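Local coordinates for DNA polymerase (Bacillus phage phi29, PDB 2PYL), which replicates viral DNA from a protein primer by strand displacement with high processivity and fidelity, and proofreads through a 3'-5' exonuclease activity, at residues 244-249 against 465-470; 229-234 against 454-459; 9-14 against 56-61. The protein carries 2 engineered substitutions. All coordinates share one frame; numbering follows the deposited sequence.

Overall arrangement
From the N terminus, contact 3 closes first: the chain makes a beta hairpin (24-31 and 34-41) and a helix (44-54), then brings 56-61 alongside 9-14 in the central sheet of the exonuclease domain. The other two contacts belong to the polymerization part, their centres about 40 Å (contact 2) and 48 Å (contact 1) from that of contact 3. They cross along the chain: 229-234 and 244-249 precede the long excursion through the fingers and TPR2, and 454-459, then 465-470, return to close them. Contact 2 pairs strands 231-233 and 452-456 at one edge of the palm sheet; contact 1 lays loop 465-470 against strand 245-250. Asp-249 and Asp-458 meet at one magnesium ion.

Contact 1: 244-249 against 465-470; sequences EGMVFD and TEIPDV. With MG (magnesium ion), chain E.
Met-246 reaches out from its strand and lays its sulfur against the backbone of Thr-465 and Glu-466. From CB the chain starts toward the 465-470 loop, CG lying between the backbone N and the carbonyl carbon (chi1 62°), and CB and CG serve to span the gap. Met-246 SD then comes to 3.3 Å from Glu-466 O, an oxygen that also accepts a hydrogen bond from Arg-451. A bend at the last torsion turns the methyl aside, so that Met-246 CE packs 3.5 Å from Thr-465 O and, more loosely, 4.2 Å from Ile-467 CG1. Two residues on, the Phe-248 ring carries the packing further: Ile-467 CG1 abuts CZ in the ring plane at 3.8 Å, while Pro-468 CD approaches the same CZ obliquely at 4.0 Å. At the other end Thr-465 CG2 rests on Glu-244 CB, and the carboxylate of Glu-244 is held by Tyr-505. Apolar side chains and backbone carbonyls thus make up the contact. The same strand carries Asp-249, whose OD2 binds the catalytic magnesium ion. The loop lies across one side of palm strand 245-250, which runs between strands 459-463 and 483-489, with His-485 and Trp-483 of the latter also packed on Phe-248.

Contact 2: 229-234 against 454-459; sequences GFTWLN and YCDTDS. With MG (magnesium ion), chain E; TTP (thymidine-5'-triphosphate), chain F.
Thr-231 and Asp-456 stand side by side on neighbouring antiparallel strands, and Thr-231 OG1 donates to Asp-456 OD1 at 3.0 Å from well above the carboxylate plane. Thr-457 OG1 donates to Asp-456 OD1 at 2.9 Å, arriving on the anti side and from the opposite face. OD1 thus has two threonine hydroxyls among its partners, while Asp-456 OD2 makes a salt bridge with Lys-498. Tyr-454, on the same face of the sheet, has its hydroxyl bound to the backbone N of Lys-498, and Leu-233 packs on its ring.

The backbones are satisfied in turn. Trp-232 and Cys-455 form the hydrogen-bonded pair, Trp-232 N reaching Cys-455 O at 2.9 Å and Cys-455 N reaching Trp-232 O at 3.0 Å. Beyond the strand end, Thr-457 N gives a fairly straight bond to Phe-230 O (2.8 Å, 167° at the hydrogen). A water accepts a hydrogen bond from Phe-230 N and donates one to Thr-457 O. On the Cys-455 side of the sheet, Cys-455 CB lies against the Phe-230 ring.

Thr-457 has the backbone angles of a classic gamma turn (75°, -67°), closed by Asp-458 N donating to Asp-456 O at 2.8 Å. The turn sends the two aspartates of the YCDTD motif different ways. Asp-458 OD1 binds the magnesium ion at 2.5 Å, together with Asp-249, a water and O1A of the thymidine triphosphate, and the ion thereby links Asp-458 to the alpha-phosphate. Asp-456 is a known ligand of the catalytic metal but does not bind this ion here. In this state its carboxylate probably helps instead to hold the turn, and Lys-498, beside the bound DNA.

Contact 3: 9-14 against 56-61; sequences YSCAFE and ADLYFH. Engineered in segment 9-14: Ala-12 (natural residue Asp). With EDO (1,2-ethanediol), chain K.
The side chains of Cys-11 and Phe-60 make the tight packing of this parallel strand pair: Cys-11 CB sits over one face of the Phe-60 ring, 3.5 Å from CZ. That ring in turn presents its CE2-CZ edge to a face of Phe-13, an edge-to-face pair with centroids 4.8 Å apart and planes at 58°. CE2 lies almost over the centre of the Phe-13 ring. With SG beside the backbone N (chi1 -57°), Cys-11 also brings its sulfur to 3.9 Å from Leu-58 CG. Further back, Ala-56 CB touches the edge of the Tyr-9 ring, and helices 44-54 and 63-76 cover this apolar face.

Between the strands, Tyr-9 N donates to Asp-57 O (2.9 Å), Tyr-59 N to Tyr-9 O (2.9 Å) and Cys-11 N to Tyr-59 O (2.8 Å). Then the strands part, and a water bridges the looser end, donating to Cys-11 O and accepting from His-61 N.

The other loose side is that of Tyr-59, whose OH lies 2.7 Å from O2 of an ethanediol, probably from the crystallisation liquor. The His-61 ring is well held, both nitrogens bonded, to Ser-122 OG and Phe-128 O. Tyr-59 and His-61 interact with the primer terminal protein.

Strands 9-14 and 57-60 are parallel neighbours joined through the hairpin and helix 44-54, as in the ribonuclease H-like fold. Ala-12, engineered in place of aspartate, and Glu-14 occupy positions essential for exonucleolysis; apolar packing and backbone bonds probably hold in place the strand that bears them.

Contact 1: 244-249 against 465-470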
loop_
_atom_site.group_PDB
_atom_site.type_symbol
_atom_site.label_atom_id
_atom_site.label_comp_id
_atom_site.label_asym_id
_atom_site.label_seq_id
_atom_site.Cartn_x
_atom_site.Cartn_y
_atom_site.Cartn_z
ATOM N N GLU C 244 -15.775 -18.259 -21.397
ATOM C CA GLU C 244 -14.587 -18.785 -20.733
ATOM C C GLU C 244 -13.281 -18.021 -21.040
ATOM O O GLU C 244 -13.030 -17.568 -22.161
ATOM C CB GLU C 244 -14.389 -20.253 -21.088
ATOM C CG GLU C 244 -15.409 -21.202 -20.492
ATOM C CD GLU C 244 -15.162 -22.644 -20.921
ATOM O OE1 GLU C 244 -14.766 -22.863 -22.082
ATOM O OE2 GLU C 244 -15.361 -23.559 -20.096
ATOM N N GLY C 245 -12.440 -17.934 -20.019
ATOM C CA GLY C 245 -11.148 -17.290 -20.129
ATOM C C GLY C 245 -10.245 -17.717 -18.995
ATOM O O GLY C 245 -10.616 -18.554 -18.166
ATOM N N MET C 246 -9.062 -17.121 -18.956
ATOM C CA MET C 246 -8.028 -17.483 -18.004
ATOM C C MET C 246 -7.188 -16.266 -17.601
ATOM O O MET C 246 -7.069 -15.284 -18.351
ATOM C CB MET C 246 -7.131 -18.585 -18.587
ATOM C CG MET C 246 -6.354 -18.207 -19.874
ATOM S SD MET C 246 -5.820 -19.624 -20.892
ATOM C CE MET C 246 -5.077 -20.686 -19.656
ATOM N N VAL C 247 -6.604 -16.363 -16.411
ATOM C CA VAL C 247 -5.759 -15.323 -15.843
ATOM C C VAL C 247 -4.368 -15.875 -15.602
ATOM O O VAL C 247 -4.201 -16.952 -15.017
ATOM C CB VAL C 247 -6.328 -14.777 -14.509
ATOM C CG1 VAL C 247 -5.456 -13.610 -13.986
ATOM C CG2 VAL C 247 -7.788 -14.353 -14.707
ATOM N N PHE C 248 -3.380 -15.139 -16.096
ATOM C CA PHE C 248 -1.987 -15.423 -15.827
ATOM C C PHE C 248 -1.461 -14.347 -14.900
ATOM O O PHE C 248 -1.732 -13.165 -15.098
ATOM C CB PHE C 248 -1.165 -15.457 -17.109
ATOM C CG PHE C 248 -1.431 -16.664 -17.971
ATOM C CD1 PHE C 248 -2.452 -16.649 -18.914
ATOM C CD2 PHE C 248 -0.661 -17.810 -17.844
ATOM C CE1 PHE C 248 -2.703 -17.758 -19.709
ATOM C CE2 PHE C 248 -0.910 -18.922 -18.644
ATOM C CZ PHE C 248 -1.936 -18.889 -19.574
ATOM N N ASP C 249 -0.701 -14.765 -13.899
ATOM C CA ASP C 249 -0.222 -13.873 -12.847
ATOM C C ASP C 249 1.264 -14.089 -12.631
ATOM O O ASP C 249 1.673 -15.202 -12.324
ATOM C CB ASP C 249 -0.947 -14.201 -11.532
ATOM C CG ASP C 249 -1.348 -12.971 -10.763
ATOM O OD1 ASP C 249 -2.117 -12.188 -11.342
ATOM O OD2 ASP C 249 -0.941 -12.783 -9.591
ATOM N N THR C 465 -9.305 -21.119 -22.770
ATOM C CA THR C 465 -8.853 -21.842 -21.576
ATOM C C THR C 465 -7.560 -22.641 -21.742
ATOM O O THR C 465 -7.150 -23.322 -20.799
ATOM C CB THR C 465 -9.948 -22.839 -21.081
ATOM O OG1 THR C 465 -10.297 -23.751 -22.135
ATOM C CG2 THR C 465 -11.185 -22.099 -20.623
ATOM N N GLU C 466 -6.928 -22.577 -22.915
ATOM C CA GLU C 466 -5.627 -23.227 -23.131
ATOM C C GLU C 466 -4.481 -22.204 -23.143
ATOM O O GLU C 466 -4.640 -21.068 -23.593
ATOM C CB GLU C 466 -5.620 -24.047 -24.430
ATOM C CG GLU C 466 -6.874 -24.919 -24.659
ATOM C CD GLU C 466 -7.137 -25.933 -23.538
ATOM O OE1 GLU C 466 -6.195 -26.681 -23.179
ATOM O OE2 GLU C 466 -8.295 -25.991 -23.035
ATOM N N ILE C 467 -3.327 -22.610 -22.623
ATOM C CA ILE C 467 -2.160 -21.737 -22.569
ATOM C C ILE C 467 -1.680 -21.440 -23.989
ATOM O O ILE C 467 -1.437 -22.363 -24.756
ATOM C CB ILE C 467 -0.993 -22.366 -21.765
ATOM C CG1 ILE C 467 -1.379 -22.538 -20.290
ATOM C CG2 ILE C 467 0.274 -21.507 -21.872
ATOM C CD1 ILE C 467 -0.314 -23.263 -19.464
ATOM N N PRO C 468 -1.532 -20.145 -24.345
ATOM C CA PRO C 468 -0.991 -19.842 -25.672
ATOM C C PRO C 468 0.396 -20.434 -25.829
ATOM O O PRO C 468 1.189 -20.364 -24.896
ATOM C CB PRO C 468 -0.935 -18.309 -25.692
ATOM C CG PRO C 468 -1.910 -17.887 -24.648
ATOM C CD PRO C 468 -1.822 -18.919 -23.587
ATOM N N ASP C 469 0.667 -21.014 -26.999
ATOM C CA ASP C 469 1.960 -21.626 -27.298
ATOM C C ASP C 469 3.121 -20.607 -27.269
ATOM O O ASP C 469 4.258 -20.944 -26.951
ATOM C CB ASP C 469 1.905 -22.362 -28.650
ATOM C CG ASP C 469 1.118 -23.699 -28.587
ATOM O OD1 ASP C 469 0.690 -24.145 -27.491
ATOM O OD2 ASP C 469 0.934 -24.326 -29.657
ATOM N N VAL C 470 2.824 -19.357 -27.581
ATOM C CA VAL C 470 3.836 -18.304 -27.589
ATOM C C VAL C 470 4.398 -17.947 -26.185
ATOM O O VAL C 470 5.528 -17.453 -26.086
ATOM C CB VAL C 470 3.279 -17.042 -28.307
ATOM C CG1 VAL C 470 2.211 -16.358 -27.453
ATOM C CG2 VAL C 470 4.407 -16.089 -28.678
HETATM MG MG MG E . -1.167 -10.697 -8.689
HETATM O O HOH W 1 -1.627 -12.072 -7.010
#

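Contact 2: 229-234 against 454-459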
loop_
_atom_site.group_PDB
_atom_site.type_symbol
_atom_site.label_atom_id
_atom_site.label_comp_id
_atom_site.label_asym_id
_atom_site.label_seq_id
_atom_site.Cartn_x
_atom_site.Cartn_y
_atom_site.Cartn_z
ATOM N N GLY C 229 1.897 0.774 -12.635
ATOM C CA GLY C 229 1.573 -0.464 -13.348
ATOM C C GLY C 229 0.677 -0.230 -14.535
ATOM O O GLY C 229 -0.131 0.705 -14.524
ATOM N N PHE C 230 0.822 -1.084 -15.552
ATOM C CA PHE C 230 -0.040 -1.066 -16.751
ATOM C C PHE C 230 -1.432 -1.675 -16.458
ATOM O O PHE C 230 -1.552 -2.868 -16.221
ATOM C CB PHE C 230 0.663 -1.806 -17.901
ATOM C CG PHE C 230 -0.084 -1.773 -19.214
ATOM C CD1 PHE C 230 -0.323 -0.559 -19.864
ATOM C CD2 PHE C 230 -0.527 -2.953 -19.810
ATOM C CE1 PHE C 230 -1.013 -0.519 -21.084
ATOM C CE2 PHE C 230 -1.219 -2.933 -21.033
ATOM C CZ PHE C 230 -1.464 -1.716 -21.670
ATOM N N THR C 231 -2.458 -0.819 -16.468
ATOM C CA THR C 231 -3.848 -1.172 -16.183
ATOM C C THR C 231 -4.727 -0.790 -17.386
ATOM O O THR C 231 -4.998 0.372 -17.615
ATOM C CB THR C 231 -4.379 -0.445 -14.920
ATOM O OG1 THR C 231 -3.440 -0.589 -13.848
ATOM C CG2 THR C 231 -5.739 -1.012 -14.477
ATOM N N TRP C 232 -5.209 -1.785 -18.118
ATOM C CA TRP C 232 -5.777 -1.567 -19.449
ATOM C C TRP C 232 -6.850 -2.587 -19.791
ATOM O O TRP C 232 -6.601 -3.797 -19.775
ATOM C CB TRP C 232 -4.661 -1.647 -20.500
ATOM C CG TRP C 232 -5.136 -1.547 -21.917
ATOM C CD1 TRP C 232 -5.558 -0.426 -22.562
ATOM C CD2 TRP C 232 -5.220 -2.613 -22.868
ATOM N NE1 TRP C 232 -5.904 -0.725 -23.850
ATOM C CE2 TRP C 232 -5.710 -2.062 -24.066
ATOM C CE3 TRP C 232 -4.931 -3.978 -22.819
ATOM C CZ2 TRP C 232 -5.928 -2.828 -25.210
ATOM C CZ3 TRP C 232 -5.140 -4.741 -23.957
ATOM C CH2 TRP C 232 -5.632 -4.159 -25.143
ATOM N N LEU C 233 -8.034 -2.075 -20.109
ATOM C CA LEU C 233 -9.142 -2.888 -20.587
ATOM C C LEU C 233 -9.323 -2.682 -22.097
ATOM O O LEU C 233 -9.671 -1.592 -22.539
ATOM C CB LEU C 233 -10.446 -2.541 -19.830
ATOM C CG LEU C 233 -11.756 -3.236 -20.263
ATOM C CD1 LEU C 233 -11.700 -4.743 -19.964
ATOM C CD2 LEU C 233 -12.973 -2.603 -19.598
ATOM N N ASN C 234 -9.064 -3.743 -22.866
ATOM C CA ASN C 234 -9.407 -3.822 -24.289
ATOM C C ASN C 234 -10.852 -3.406 -24.525
ATOM O O ASN C 234 -11.778 -4.039 -24.015
ATOM C CB ASN C 234 -9.192 -5.268 -24.760
ATOM C CG ASN C 234 -9.259 -5.436 -26.266
ATOM O OD1 ASN C 234 -9.802 -4.598 -26.998
ATOM N ND2 ASN C 234 -8.717 -6.556 -26.739
ATOM N N TYR C 454 -7.528 -7.907 -20.807
ATOM C CA TYR C 454 -7.321 -7.041 -19.656
ATOM C C TYR C 454 -5.958 -7.287 -19.049
ATOM O O TYR C 454 -5.463 -8.419 -19.051
ATOM C CB TYR C 454 -8.424 -7.301 -18.594
ATOM C CG TYR C 454 -8.386 -6.389 -17.379
ATOM C CD1 TYR C 454 -8.908 -5.095 -17.433
ATOM C CD2 TYR C 454 -7.835 -6.820 -16.178
ATOM C CE1 TYR C 454 -8.876 -4.251 -16.324
ATOM C CE2 TYR C 454 -7.793 -5.980 -15.057
ATOM C CZ TYR C 454 -8.316 -4.697 -15.134
ATOM O OH TYR C 454 -8.286 -3.878 -14.018
ATOM N N CYS C 455 -5.343 -6.201 -18.587
ATOM C CA CYS C 455 -4.107 -6.233 -17.805
ATOM C C CYS C 455 -4.245 -5.331 -16.590
ATOM O O CYS C 455 -4.816 -4.260 -16.681
ATOM C CB CYS C 455 -2.922 -5.720 -18.624
ATOM S SG CYS C 455 -2.472 -6.700 -20.064
ATOM N N ASP C 456 -3.736 -5.789 -15.452
ATOM C CA ASP C 456 -3.427 -4.913 -14.337
ATOM C C ASP C 456 -2.090 -5.312 -13.687
ATOM O O ASP C 456 -2.040 -6.197 -12.836
ATOM C CB ASP C 456 -4.548 -4.878 -13.311
ATOM C CG ASP C 456 -4.391 -3.730 -12.315
ATOM O OD1 ASP C 456 -3.304 -3.079 -12.270
ATOM O OD2 ASP C 456 -5.355 -3.488 -11.570
ATOM N N THR C 457 -1.020 -4.653 -14.141
ATOM C CA THR C 457 0.317 -4.677 -13.515
ATOM C C THR C 457 1.114 -5.957 -13.737
ATOM O O THR C 457 2.170 -5.939 -14.375
ATOM C CB THR C 457 0.265 -4.342 -11.981
ATOM O OG1 THR C 457 -0.462 -3.127 -11.769
ATOM C CG2 THR C 457 1.658 -4.175 -11.415
ATOM N N ASP C 458 0.636 -7.054 -13.171
ATOM C CA ASP C 458 1.404 -8.311 -13.131
ATOM C C ASP C 458 0.622 -9.478 -13.734
ATOM O O ASP C 458 0.960 -10.645 -13.522
ATOM C CB ASP C 458 1.814 -8.650 -11.694
ATOM C CG ASP C 458 0.646 -9.070 -10.830
ATOM O OD1 ASP C 458 0.880 -9.848 -9.872
ATOM O OD2 ASP C 458 -0.505 -8.651 -11.093
ATOM N N SER C 459 -0.388 -9.153 -14.527
ATOM C CA SER C 459 -1.376 -10.145 -14.897
ATOM C C SER C 459 -1.979 -9.881 -16.259
ATOM O O SER C 459 -2.144 -8.737 -16.660
ATOM C CB SER C 459 -2.473 -10.181 -13.837
ATOM O OG SER C 459 -3.083 -8.917 -13.722
HETATM MG MG MG E . -1.167 -10.697 -8.689
HETATM P PA TTP F . 0.396 -8.803 -5.984
HETATM O O1A TTP F . 0.003 -9.736 -7.106
HETATM O O2A TTP F . -0.809 -8.102 -5.421
HETATM O O3A TTP F . 1.127 -9.563 -4.791
HETATM P PB TTP F . 2.356 -10.579 -4.961
HETATM O O1B TTP F . 3.623 -9.956 -4.457
HETATM O O2B TTP F . 2.445 -11.213 -6.345
HETATM O O3B TTP F . 1.906 -11.701 -3.896
HETATM P PG TTP F . 0.612 -12.652 -4.102
HETATM O O1G TTP F . 0.319 -12.832 -5.564
HETATM O O2G TTP F . -0.599 -12.060 -3.439
HETATM O O3G TTP F . 1.002 -13.949 -3.444
HETATM O "O5'" TTP F . 1.491 -7.753 -6.465
HETATM C "C5'" TTP F . 1.806 -7.449 -7.803
HETATM C "C4'" TTP F . 2.858 -6.343 -7.774
HETATM O "O4'" TTP F . 2.295 -5.095 -7.334
HETATM C "C3'" TTP F . 3.997 -6.631 -6.822
HETATM O "O3'" TTP F . 5.022 -7.414 -7.419
HETATM C "C2'" TTP F . 4.465 -5.252 -6.446
HETATM C "C1'" TTP F . 3.214 -4.395 -6.503
HETATM N N1 TTP F . 2.709 -4.266 -5.136
HETATM C C2 TTP F . 3.325 -3.359 -4.260
HETATM O O2 TTP F . 4.261 -2.654 -4.674
HETATM N N3 TTP F . 2.886 -3.236 -2.997
HETATM C C4 TTP F . 1.879 -3.977 -2.526
HETATM O O4 TTP F . 1.504 -3.863 -1.346
HETATM C C5 TTP F . 1.227 -4.957 -3.419
HETATM C C5M TTP F . 0.084 -5.824 -2.952
HETATM C C6 TTP F . 1.698 -5.053 -4.707
HETATM O O HOH W 2 3.038 -3.163 -15.333
HETATM O O HOH W 1 -1.627 -12.072 -7.010
#

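Contact 3: 9-14 against 56-61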
loop_
_atom_site.group_PDB
_atom_site.type_symbol
_atom_site.label_atom_id
_atom_site.label_comp_id
_atom_site.label_asym_id
_atom_site.label_seq_id
_atom_site.Cartn_x
_atom_site.Cartn_y
_atom_site.Cartn_z
ATOM N N TYR C 9 3.660 -0.239 25.880
ATOM C CA TYR C 9 2.295 -0.604 26.241
ATOM C C TYR C 9 1.404 -0.771 25.022
ATOM O O TYR C 9 1.546 -0.055 24.048
ATOM C CB TYR C 9 1.674 0.438 27.176
ATOM C CG TYR C 9 2.322 0.502 28.546
ATOM C CD1 TYR C 9 3.455 1.266 28.755
ATOM C CD2 TYR C 9 1.813 -0.231 29.623
ATOM C CE1 TYR C 9 4.061 1.317 30.000
ATOM C CE2 TYR C 9 2.413 -0.176 30.869
ATOM C CZ TYR C 9 3.537 0.604 31.046
ATOM O OH TYR C 9 4.154 0.677 32.260
ATOM N N SER C 10 0.486 -1.736 25.115
ATOM C CA SER C 10 -0.550 -1.992 24.118
ATOM C C SER C 10 -1.868 -1.461 24.647
ATOM O O SER C 10 -2.306 -1.841 25.732
ATOM C CB SER C 10 -0.674 -3.491 23.848
ATOM O OG SER C 10 -1.619 -3.750 22.826
ATOM N N CYS C 11 -2.509 -0.609 23.848
ATOM C CA CYS C 11 -3.669 0.162 24.263
ATOM C C CYS C 11 -4.803 0.038 23.272
ATOM O O CYS C 11 -4.592 -0.303 22.124
ATOM C CB CYS C 11 -3.308 1.645 24.365
ATOM S SG CYS C 11 -1.943 2.051 25.459
ATOM N N ALA C 12 -6.006 0.343 23.750
ATOM C CA ALA C 12 -7.211 0.332 22.952
ATOM C C ALA C 12 -8.289 1.203 23.612
ATOM O O ALA C 12 -8.272 1.399 24.821
ATOM C CB ALA C 12 -7.720 -1.108 22.775
ATOM N N PHE C 13 -9.207 1.728 22.794
ATOM C CA PHE C 13 -10.419 2.414 23.259
ATOM C C PHE C 13 -11.654 1.686 22.724
ATOM O O PHE C 13 -11.617 1.113 21.644
ATOM C CB PHE C 13 -10.515 3.870 22.730
ATOM C CG PHE C 13 -9.475 4.833 23.274
ATOM C CD1 PHE C 13 -9.041 5.886 22.495
ATOM C CD2 PHE C 13 -8.964 4.721 24.566
ATOM C CE1 PHE C 13 -8.085 6.806 22.982
ATOM C CE2 PHE C 13 -8.038 5.628 25.049
ATOM C CZ PHE C 13 -7.593 6.670 24.253
ATOM N N GLU C 14 -12.746 1.730 23.486
ATOM C CA GLU C 14 -14.084 1.490 22.962
ATOM C C GLU C 14 -14.790 2.833 23.020
ATOM O O GLU C 14 -14.697 3.552 24.004
ATOM C CB GLU C 14 -14.858 0.442 23.760
ATOM C CG GLU C 14 -14.248 -0.957 23.766
ATOM C CD GLU C 14 -14.169 -1.625 22.387
ATOM O OE1 GLU C 14 -15.018 -1.381 21.509
ATOM O OE2 GLU C 14 -13.234 -2.420 22.186
ATOM N N ALA C 56 6.390 6.602 28.370
ATOM C CA ALA C 56 6.543 5.308 27.738
ATOM C C ALA C 56 6.184 5.400 26.270
ATOM O O ALA C 56 5.805 6.462 25.771
ATOM C CB ALA C 56 5.650 4.273 28.444
ATOM N N ASP C 57 6.324 4.267 25.591
ATOM C CA ASP C 57 5.881 4.111 24.207
ATOM C C ASP C 57 4.569 3.350 24.200
ATOM O O ASP C 57 4.478 2.253 24.742
ATOM C CB ASP C 57 6.938 3.367 23.376
ATOM C CG ASP C 57 8.229 4.178 23.194
ATOM O OD1 ASP C 57 8.235 5.384 23.515
ATOM O OD2 ASP C 57 9.241 3.599 22.731
ATOM N N LEU C 58 3.556 3.956 23.591
ATOM C CA LEU C 58 2.217 3.404 23.509
ATOM C C LEU C 58 1.887 2.992 22.067
ATOM O O LEU C 58 2.325 3.641 21.106
ATOM C CB LEU C 58 1.214 4.457 23.965
ATOM C CG LEU C 58 0.966 4.613 25.469
ATOM C CD1 LEU C 58 2.226 4.502 26.305
ATOM C CD2 LEU C 58 0.238 5.908 25.736
ATOM N N TYR C 59 1.096 1.926 21.936
ATOM C CA TYR C 59 0.613 1.433 20.640
ATOM C C TYR C 59 -0.900 1.241 20.667
ATOM O O TYR C 59 -1.440 0.582 21.568
ATOM C CB TYR C 59 1.269 0.099 20.273
ATOM C CG TYR C 59 2.766 0.163 20.044
ATOM C CD1 TYR C 59 3.653 0.113 21.114
ATOM C CD2 TYR C 59 3.293 0.269 18.759
ATOM C CE1 TYR C 59 5.044 0.179 20.916
ATOM C CE2 TYR C 59 4.676 0.320 18.542
ATOM C CZ TYR C 59 5.540 0.276 19.624
ATOM O OH TYR C 59 6.901 0.336 19.421
ATOM N N PHE C 60 -1.576 1.838 19.691
ATOM C CA PHE C 60 -2.978 1.552 19.411
ATOM C C PHE C 60 -3.066 0.895 18.059
ATOM O O PHE C 60 -2.335 1.263 17.126
ATOM C CB PHE C 60 -3.826 2.829 19.360
ATOM C CG PHE C 60 -4.113 3.441 20.703
ATOM C CD1 PHE C 60 -3.141 4.163 21.374
ATOM C CD2 PHE C 60 -5.378 3.337 21.270
ATOM C CE1 PHE C 60 -3.423 4.762 22.602
ATOM C CE2 PHE C 60 -5.658 3.913 22.493
ATOM C CZ PHE C 60 -4.686 4.622 23.162
ATOM N N HIS C 61 -3.994 -0.042 17.933
ATOM C CA HIS C 61 -4.220 -0.686 16.657
ATOM C C HIS C 61 -5.192 0.151 15.835
ATOM O O HIS C 61 -6.398 0.176 16.106
ATOM C CB HIS C 61 -4.727 -2.104 16.829
ATOM C CG HIS C 61 -4.426 -2.980 15.663
ATOM N ND1 HIS C 61 -3.137 -3.233 15.249
ATOM C CD2 HIS C 61 -5.240 -3.663 14.823
ATOM C CE1 HIS C 61 -3.171 -4.041 14.206
ATOM N NE2 HIS C 61 -4.435 -4.305 13.919
HETATM C C1 EDO K . 9.579 2.837 17.393
HETATM O O1 EDO K . 10.385 2.825 16.208
HETATM C C2 EDO K . 8.227 2.211 17.083
HETATM O O2 EDO K . 8.286 0.774 17.135
HETATM O O HOH W 3 -6.214 -0.322 19.699
#